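Local coordinates for protein Baccell_00875 (PDB 5NO8) that is a polysaccharide lyase that probably removes the L-rhamnose capping of arabinogalactan proteins, at a linkage to glucuronic acid, at residues S41-K46 / W237-H242; I114-E117 / D122-E125. All coordinates share one frame; numbering follows the deposited sequence.

The chain enters through strand 29-33 and turns back along strand 40-45, which carries the first half of interaction 1. It then runs through many strands before strand 232-242 closes that long loop at residues 237-242. Interaction 2 falls within it: strands 110-119 and 122-131 form a hairpin, and 114-117 meets 122-125 across a short turn. The loops are therefore nested and do not cross. Interaction 2 joins neighbouring strands within the eight-stranded antiparallel sheet. Interaction 1 sets the small N-terminal sheet on the face of that same sheet. The two meet directly, because strand 122-131 lies next to strand 232-242, with Leu123 O probably hydrogen-bonded to Val239 N.

Interaction 1. Residues S41-K46 / W237-H242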
ATOM      1  N   SER A  41     -23.336  13.529  -7.175  1.00 19.88           N
ATOM      2  CA  SER A  41     -23.730  12.133  -7.056  1.00 20.57           C
ATOM      3  C   SER A  41     -23.078  11.227  -8.103  1.00 21.48           C
ATOM      4  O   SER A  41     -22.926  10.043  -7.864  1.00 21.19           O
ATOM      5  CB  SER A  41     -25.269  12.010  -7.141  1.00 22.84           C
ATOM      6  OG  SER A  41     -25.700  12.495  -8.403  1.00 25.99           O
ATOM      7  N   GLU A  42     -22.692  11.800  -9.239  1.00 20.25           N
ATOM      8  CA  GLU A  42     -22.050  11.070 -10.331  1.00 21.85           C
ATOM      9  C   GLU A  42     -21.051  12.007 -10.985  1.00 20.48           C
ATOM     10  O   GLU A  42     -21.342  13.176 -11.216  1.00 19.90           O
ATOM     11  CB  GLU A  42     -23.125  10.641 -11.333  1.00 24.51           C
ATOM     12  CG  GLU A  42     -22.728   9.739 -12.476  1.00 30.15           C
ATOM     13  CD  GLU A  42     -23.929   9.516 -13.414  1.00 33.46           C
ATOM     14  OE1 GLU A  42     -24.919   8.883 -12.960  1.00 38.77           O
ATOM     15  OE2 GLU A  42     -23.898  10.037 -14.556  1.00 34.24           O
ATOM     16  N   LEU A  43     -19.858  11.494 -11.270  0.50 20.97           N
ATOM     17  CA  LEU A  43     -18.795  12.264 -11.892  0.50 21.73           C
ATOM     18  C   LEU A  43     -18.253  11.377 -12.992  0.50 22.19           C
ATOM     19  O   LEU A  43     -17.766  10.282 -12.720  0.50 21.37           O
ATOM     20  CB  LEU A  43     -17.710  12.588 -10.860  0.50 22.66           C
ATOM     21  CG  LEU A  43     -16.947  13.910 -10.937  0.50 24.04           C
ATOM     22  CD1 LEU A  43     -16.109  14.068  -9.674  0.50 24.35           C
ATOM     23  CD2 LEU A  43     -16.059  13.952 -12.163  0.50 25.15           C
ATOM     24  N   THR A  44     -18.396  11.832 -14.234  0.50 22.53           N
ATOM     25  CA  THR A  44     -17.995  11.053 -15.398  0.50 23.12           C
ATOM     26  C   THR A  44     -17.178  11.909 -16.341  0.50 22.03           C
ATOM     27  O   THR A  44     -17.126  13.135 -16.204  0.50 21.85           O
ATOM     28  CB  THR A  44     -19.213  10.510 -16.177  0.50 24.21           C
ATOM     29  OG1 THR A  44     -18.756   9.675 -17.243  0.50 26.05           O
ATOM     30  CG2 THR A  44     -19.998  11.636 -16.781  0.50 24.31           C
ATOM     31  N   LEU A  45     -16.516  11.260 -17.292  1.00 21.35           N
ATOM     32  CA  LEU A  45     -15.697  11.968 -18.266  1.00 21.02           C
ATOM     33  C   LEU A  45     -16.309  11.729 -19.647  1.00 23.37           C
ATOM     34  O   LEU A  45     -16.474  10.572 -20.077  1.00 22.26           O
ATOM     35  CB  LEU A  45     -14.261  11.491 -18.204  1.00 20.93           C
ATOM     36  CG  LEU A  45     -13.559  11.746 -16.860  1.00 20.56           C
ATOM     37  CD1 LEU A  45     -12.193  11.109 -16.857  1.00 21.12           C
ATOM     38  CD2 LEU A  45     -13.435  13.243 -16.601  1.00 20.87           C
ATOM     39  N   LYS A  46     -16.678  12.820 -20.301  1.00 25.14           N
ATOM     40  CA  LYS A  46     -17.326  12.730 -21.614  1.00 27.15           C
ATOM     41  C   LYS A  46     -16.346  12.137 -22.612  1.00 26.21           C
ATOM     42  O   LYS A  46     -15.219  12.616 -22.739  1.00 25.86           O
ATOM     43  CB  LYS A  46     -17.771  14.099 -22.086  1.00 28.86           C
ATOM     44  CG  LYS A  46     -18.706  14.043 -23.282  1.00 32.81           C
ATOM     45  CD  LYS A  46     -18.631  15.345 -24.046  1.00 35.98           C
ATOM     46  CE  LYS A  46     -19.514  15.313 -25.277  1.00 39.14           C
ATOM     47  NZ  LYS A  46     -19.622  16.709 -25.795  1.00 42.58           N
ATOM     48  N   TRP A 237     -10.069  23.307  -5.672  1.00 13.67           N
ATOM     49  CA  TRP A 237      -9.353  22.316  -6.439  1.00 13.83           C
ATOM     50  C   TRP A 237      -9.915  22.200  -7.839  1.00 14.35           C
ATOM     51  O   TRP A 237     -11.032  22.656  -8.090  1.00 14.03           O
ATOM     52  CB  TRP A 237      -9.340  20.977  -5.731  1.00 13.05           C
ATOM     53  CG  TRP A 237     -10.688  20.370  -5.329  1.00 13.47           C
ATOM     54  CD1 TRP A 237     -11.820  20.262  -6.082  1.00 13.78           C
ATOM     55  CD2 TRP A 237     -10.989  19.742  -4.081  1.00 13.72           C
ATOM     56  NE1 TRP A 237     -12.804  19.636  -5.380  1.00 13.86           N
ATOM     57  CE2 TRP A 237     -12.322  19.299  -4.146  1.00 14.15           C
ATOM     58  CE3 TRP A 237     -10.252  19.486  -2.930  1.00 14.54           C
ATOM     59  CZ2 TRP A 237     -12.933  18.615  -3.098  1.00 14.34           C
ATOM     60  CZ3 TRP A 237     -10.873  18.816  -1.873  1.00 14.54           C
ATOM     61  CH2 TRP A 237     -12.192  18.405  -1.968  1.00 14.31           C
ATOM     62  N   HIS A 238      -9.110  21.603  -8.721  1.00 14.40           N
ATOM     63  CA  HIS A 238      -9.492  21.299 -10.092  1.00 15.14           C
ATOM     64  C   HIS A 238      -9.560  19.786 -10.227  1.00 15.99           C
ATOM     65  O   HIS A 238      -8.617  19.112  -9.804  1.00 16.35           O
ATOM     66  CB  HIS A 238      -8.427  21.765 -11.038  1.00 16.70           C
ATOM     67  CG  HIS A 238      -8.365  23.238 -11.209  1.00 18.29           C
ATOM     68  ND1 HIS A 238      -8.259  23.822 -12.449  1.00 20.47           N
ATOM     69  CD2 HIS A 238      -8.399  24.252 -10.315  1.00 20.17           C
ATOM     70  CE1 HIS A 238      -8.215  25.140 -12.314  1.00 20.76           C
ATOM     71  NE2 HIS A 238      -8.279  25.426 -11.027  1.00 20.63           N
ATOM     72  N   VAL A 239     -10.658  19.283 -10.799  1.00 15.02           N
ATOM     73  CA  VAL A 239     -10.860  17.880 -11.115  1.00 15.59           C
ATOM     74  C   VAL A 239     -10.897  17.732 -12.624  1.00 16.52           C
ATOM     75  O   VAL A 239     -11.579  18.488 -13.307  1.00 15.64           O
ATOM     76  CB  VAL A 239     -12.145  17.353 -10.473  1.00 15.99           C
ATOM     77  CG1 VAL A 239     -12.374  15.902 -10.861  1.00 17.02           C
ATOM     78  CG2 VAL A 239     -12.065  17.507  -8.966  1.00 16.20           C
ATOM     79  N   PHE A 240     -10.094  16.819 -13.162  1.00 16.14           N
ATOM     80  CA  PHE A 240      -9.836  16.829 -14.612  1.00 16.25           C
ATOM     81  C   PHE A 240      -9.394  15.461 -15.109  1.00 16.47           C
ATOM     82  O   PHE A 240      -8.829  14.656 -14.377  1.00 14.58           O
ATOM     83  CB  PHE A 240      -8.732  17.835 -14.968  1.00 16.83           C
ATOM     84  CG  PHE A 240      -7.447  17.601 -14.215  1.00 16.75           C
ATOM     85  CD1 PHE A 240      -7.254  18.190 -12.956  1.00 16.80           C
ATOM     86  CD2 PHE A 240      -6.439  16.794 -14.732  1.00 16.98           C
ATOM     87  CE1 PHE A 240      -6.087  17.980 -12.246  1.00 17.38           C
ATOM     88  CE2 PHE A 240      -5.263  16.571 -14.009  1.00 17.63           C
ATOM     89  CZ  PHE A 240      -5.086  17.166 -12.769  1.00 17.81           C
ATOM     90  N   ALA A 241      -9.644  15.238 -16.389  1.00 16.79           N
ATOM     91  CA  ALA A 241      -9.218  14.037 -17.062  1.00 16.59           C
ATOM     92  C   ALA A 241      -7.744  14.154 -17.407  1.00 15.89           C
ATOM     93  O   ALA A 241      -7.249  15.231 -17.697  1.00 16.18           O
ATOM     94  CB  ALA A 241     -10.023  13.865 -18.347  1.00 17.96           C
ATOM     95  N   HIS A 242      -7.051  13.030 -17.399  1.00 15.97           N
ATOM     96  CA  HIS A 242      -5.680  12.977 -17.851  1.00 16.27           C
ATOM     97  C   HIS A 242      -5.326  11.618 -18.428  1.00 16.70           C
ATOM     98  O   HIS A 242      -6.079  10.665 -18.317  1.00 16.85           O
ATOM     99  CB  HIS A 242      -4.696  13.426 -16.744  1.00 16.49           C
ATOM    100  CG  HIS A 242      -4.566  12.461 -15.613  1.00 16.52           C
ATOM    101  ND1 HIS A 242      -3.783  11.331 -15.687  1.00 15.67           N
ATOM    102  CD2 HIS A 242      -5.145  12.435 -14.385  1.00 16.48           C
ATOM    103  CE1 HIS A 242      -3.851  10.672 -14.543  1.00 15.38           C
ATOM    104  NE2 HIS A 242      -4.684  11.312 -13.742  1.00 14.99           N
TER
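Leu45 packs on Ala241 at the close end of this contact. Both methyls of the leucine take part. Leu45 CD1 lies 3.8 Å from Ala241 CB, and Leu45 CD2 is almost as near, at 3.9 Å from the same Ala241 CB. The forked end of the leucine thus straddles the small methyl. Its first torsion explains this: CG stands anti to the carbonyl carbon (chi1 -62°), and the fork is carried toward strand 232-242. The small alanine side chain is consistent with the close backbones here, with CA of Leu45 6.9 Å from CA of Ala241.

The other end is looser. Leu43 and Val239 also face each other, but the CA atoms of Leu43 and Val239 are 9.8 Å apart. Both methyls of Leu43 face Val239 CG1, with Leu43 CD1 at 4.3 Å from Val239 CG1 and Leu43 CD2 much the same. Leu43 was modelled in two conformers, so the detail of this touch is doubtful. The meeting parts of the strands run at 31° to each other. The contact is apolar and buries 141 Å² in all. It is made by side chains between layers, not by strand pairing.

On the solvent side, Glu42 on the other face of strand 40-45 is exposed, as is Lys46 just beyond its end; Thr44 is partly so. Ser41 and Glu42 form a classic beta bulge opposite Arg32.

Strand 40-45 pairs with strand 29-33, and this two-stranded sheet lies against the eight-stranded one. Val29, Trp54, Pro186 and Leu188 pack round Leu45, and Phe27 touches Ala241. Strand 232-242 runs between strands 122-131 and 187-194. On its far face Phe240 and His242 pack against helix 245-254, so this part of the sheet lies between that helix and the N-terminal hairpin.

Interaction 2. Residues I114-E117 / D122-E125; sequences IKRE and DLVE
The Arg116 guanidinium and the Glu125 carboxylate lie nearly coplanar, 18° apart. Glu125 OE2 and a water both lie at the guanidinium edge, in its plane. Glu125 OE2 takes a salt-bridging hydrogen bond from Arg116 NE at 2.9 Å. The water accepts from Arg116 NH2 at 2.7 Å. Over one face lies Ile114 CG2, 3.9 Å from Arg116 NE. The arginine chain is extended from CG to NE, which runs it alongside Glu125.

The backbones form an antiparallel ladder. Glu117 and Val124 are a hydrogen-bonded pair, with Val124 N to Glu117 O at 2.8 Å and nearly straight (178°). Arg116 and Glu125 form the adjoining non-hydrogen-bonded pair. Replacing Arg116 by leucine would probably leave the buried Glu125 OE2 without its positive mate and the carbonyls of Gly38 and Gly100 without NH1.

Glu125 OE1 is held separately, by Trp72, Tyr127 and Trp237. This hairpin sits between strands 102-107 and 232-242 of the large sheet. Strands 29-33 and 40-45 cover the face bearing Arg116, Leu123 and Glu125, where Ile40 touches all three.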
ATOM      1  N   ILE A 114     -20.210  26.364  -1.610  1.00 14.50           N
ATOM      2  CA  ILE A 114     -19.549  25.692  -2.707  1.00 15.90           C
ATOM      3  C   ILE A 114     -19.912  26.339  -4.030  1.00 16.70           C
ATOM      4  O   ILE A 114     -21.091  26.418  -4.355  1.00 16.21           O
ATOM      5  CB  ILE A 114     -19.920  24.208  -2.786  1.00 17.12           C
ATOM      6  CG1 ILE A 114     -19.775  23.556  -1.412  1.00 18.83           C
ATOM      7  CG2 ILE A 114     -19.029  23.517  -3.814  1.00 18.28           C
ATOM      8  CD1 ILE A 114     -20.246  22.121  -1.341  1.00 19.55           C
ATOM      9  N   LYS A 115     -18.906  26.776  -4.786  1.00 16.68           N
ATOM     10  CA  LYS A 115     -19.094  27.329  -6.142  1.00 17.93           C
ATOM     11  C   LYS A 115     -18.389  26.403  -7.109  1.00 17.86           C
ATOM     12  O   LYS A 115     -17.187  26.181  -6.969  1.00 17.27           O
ATOM     13  CB  LYS A 115     -18.516  28.756  -6.221  1.00 20.81           C
ATOM     14  CG  LYS A 115     -19.282  29.780  -5.362  1.00 23.72           C
ATOM     15  CD  LYS A 115     -18.782  31.219  -5.515  1.00 29.02           C
ATOM     16  CE  LYS A 115     -17.645  31.535  -4.536  1.00 32.84           C
ATOM     17  NZ  LYS A 115     -17.102  32.884  -4.776  1.00 38.62           N
ATOM     18  N   ARG A 116     -19.138  25.858  -8.065  1.00 16.46           N
ATOM     19  CA  ARG A 116     -18.598  24.970  -9.079  1.00 17.07           C
ATOM     20  C   ARG A 116     -18.641  25.604 -10.458  1.00 17.88           C
ATOM     21  O   ARG A 116     -19.613  26.276 -10.802  1.00 17.03           O
ATOM     22  CB  ARG A 116     -19.399  23.696  -9.145  1.00 17.56           C
ATOM     23  CG  ARG A 116     -19.361  22.903  -7.863  1.00 18.27           C
ATOM     24  CD  ARG A 116     -20.413  21.818  -7.862  1.00 18.63           C
ATOM     25  NE  ARG A 116     -20.361  21.079  -6.605  1.00 18.23           N
ATOM     26  CZ  ARG A 116     -21.402  20.692  -5.880  1.00 18.77           C
ATOM     27  NH1 ARG A 116     -22.647  20.970  -6.241  1.00 18.74           N
ATOM     28  NH2 ARG A 116     -21.192  19.991  -4.762  1.00 19.34           N
ATOM     29  N   GLU A 117     -17.592  25.379 -11.230  1.00 18.35           N
ATOM     30  CA  GLU A 117     -17.602  25.762 -12.637  1.00 21.79           C
ATOM     31  C   GLU A 117     -16.825  24.785 -13.474  1.00 21.96           C
ATOM     32  O   GLU A 117     -15.918  24.139 -12.989  1.00 20.14           O
ATOM     33  CB  GLU A 117     -17.261  27.237 -12.872  1.00 27.24           C
ATOM     34  CG  GLU A 117     -15.875  27.750 -12.650  1.00 34.52           C
ATOM     35  CD  GLU A 117     -15.788  29.254 -12.985  1.00 40.28           C
ATOM     36  OE1 GLU A 117     -15.967  29.649 -14.169  1.00 45.97           O
ATOM     37  OE2 GLU A 117     -15.547  30.054 -12.061  1.00 47.37           O
ATOM     38  N   ASP A 122     -12.503  21.195 -17.227  1.00 21.17           N
ATOM     39  CA  ASP A 122     -12.143  20.820 -15.866  1.00 20.39           C
ATOM     40  C   ASP A 122     -13.156  21.378 -14.875  1.00 19.40           C
ATOM     41  O   ASP A 122     -13.630  22.513 -15.030  1.00 19.30           O
ATOM     42  CB  ASP A 122     -10.756  21.322 -15.556  1.00 23.74           C
ATOM     43  CG  ASP A 122      -9.689  20.714 -16.506  1.00 26.60           C
ATOM     44  OD1 ASP A 122      -9.979  19.794 -17.337  1.00 32.06           O
ATOM     45  OD2 ASP A 122      -8.551  21.147 -16.406  1.00 29.24           O
ATOM     46  N   LEU A 123     -13.472  20.575 -13.870  1.00 16.76           N
ATOM     47  CA  LEU A 123     -14.352  21.007 -12.800  1.00 16.52           C
ATOM     48  C   LEU A 123     -13.491  21.780 -11.796  1.00 17.06           C
ATOM     49  O   LEU A 123     -12.512  21.236 -11.281  1.00 17.66           O
ATOM     50  CB  LEU A 123     -14.995  19.820 -12.114  1.00 16.99           C
ATOM     51  CG  LEU A 123     -15.677  20.044 -10.759  1.00 17.18           C
ATOM     52  CD1 LEU A 123     -16.838  21.028 -10.830  1.00 17.38           C
ATOM     53  CD2 LEU A 123     -16.046  18.703 -10.140  1.00 18.00           C
ATOM     54  N   VAL A 124     -13.862  23.024 -11.528  1.00 15.58           N
ATOM     55  CA  VAL A 124     -13.217  23.828 -10.519  1.00 16.72           C
ATOM     56  C   VAL A 124     -14.241  24.013  -9.407  1.00 16.71           C
ATOM     57  O   VAL A 124     -15.346  24.456  -9.661  1.00 17.04           O
ATOM     58  CB  VAL A 124     -12.738  25.166 -11.092  1.00 17.56           C
ATOM     59  CG1 VAL A 124     -12.034  25.969 -10.020  1.00 19.61           C
ATOM     60  CG2 VAL A 124     -11.813  24.937 -12.305  1.00 18.66           C
ATOM     61  N   GLU A 125     -13.892  23.601  -8.196  1.00 15.69           N
ATOM     62  CA  GLU A 125     -14.741  23.787  -7.031  1.00 16.15           C
ATOM     63  C   GLU A 125     -14.055  24.663  -6.024  1.00 16.55           C
ATOM     64  O   GLU A 125     -12.889  24.424  -5.704  1.00 15.27           O
ATOM     65  CB  GLU A 125     -15.011  22.455  -6.354  1.00 17.31           C
ATOM     66  CG  GLU A 125     -15.614  21.406  -7.238  1.00 17.47           C
ATOM     67  CD  GLU A 125     -16.295  20.349  -6.391  1.00 19.84           C
ATOM     68  OE1 GLU A 125     -15.573  19.639  -5.636  1.00 19.60           O
ATOM     69  OE2 GLU A 125     -17.556  20.272  -6.395  1.00 20.55           O
TER
HETATM   70  O   HOH W   1     -18.589  19.462  -4.334  1.00 24.27           O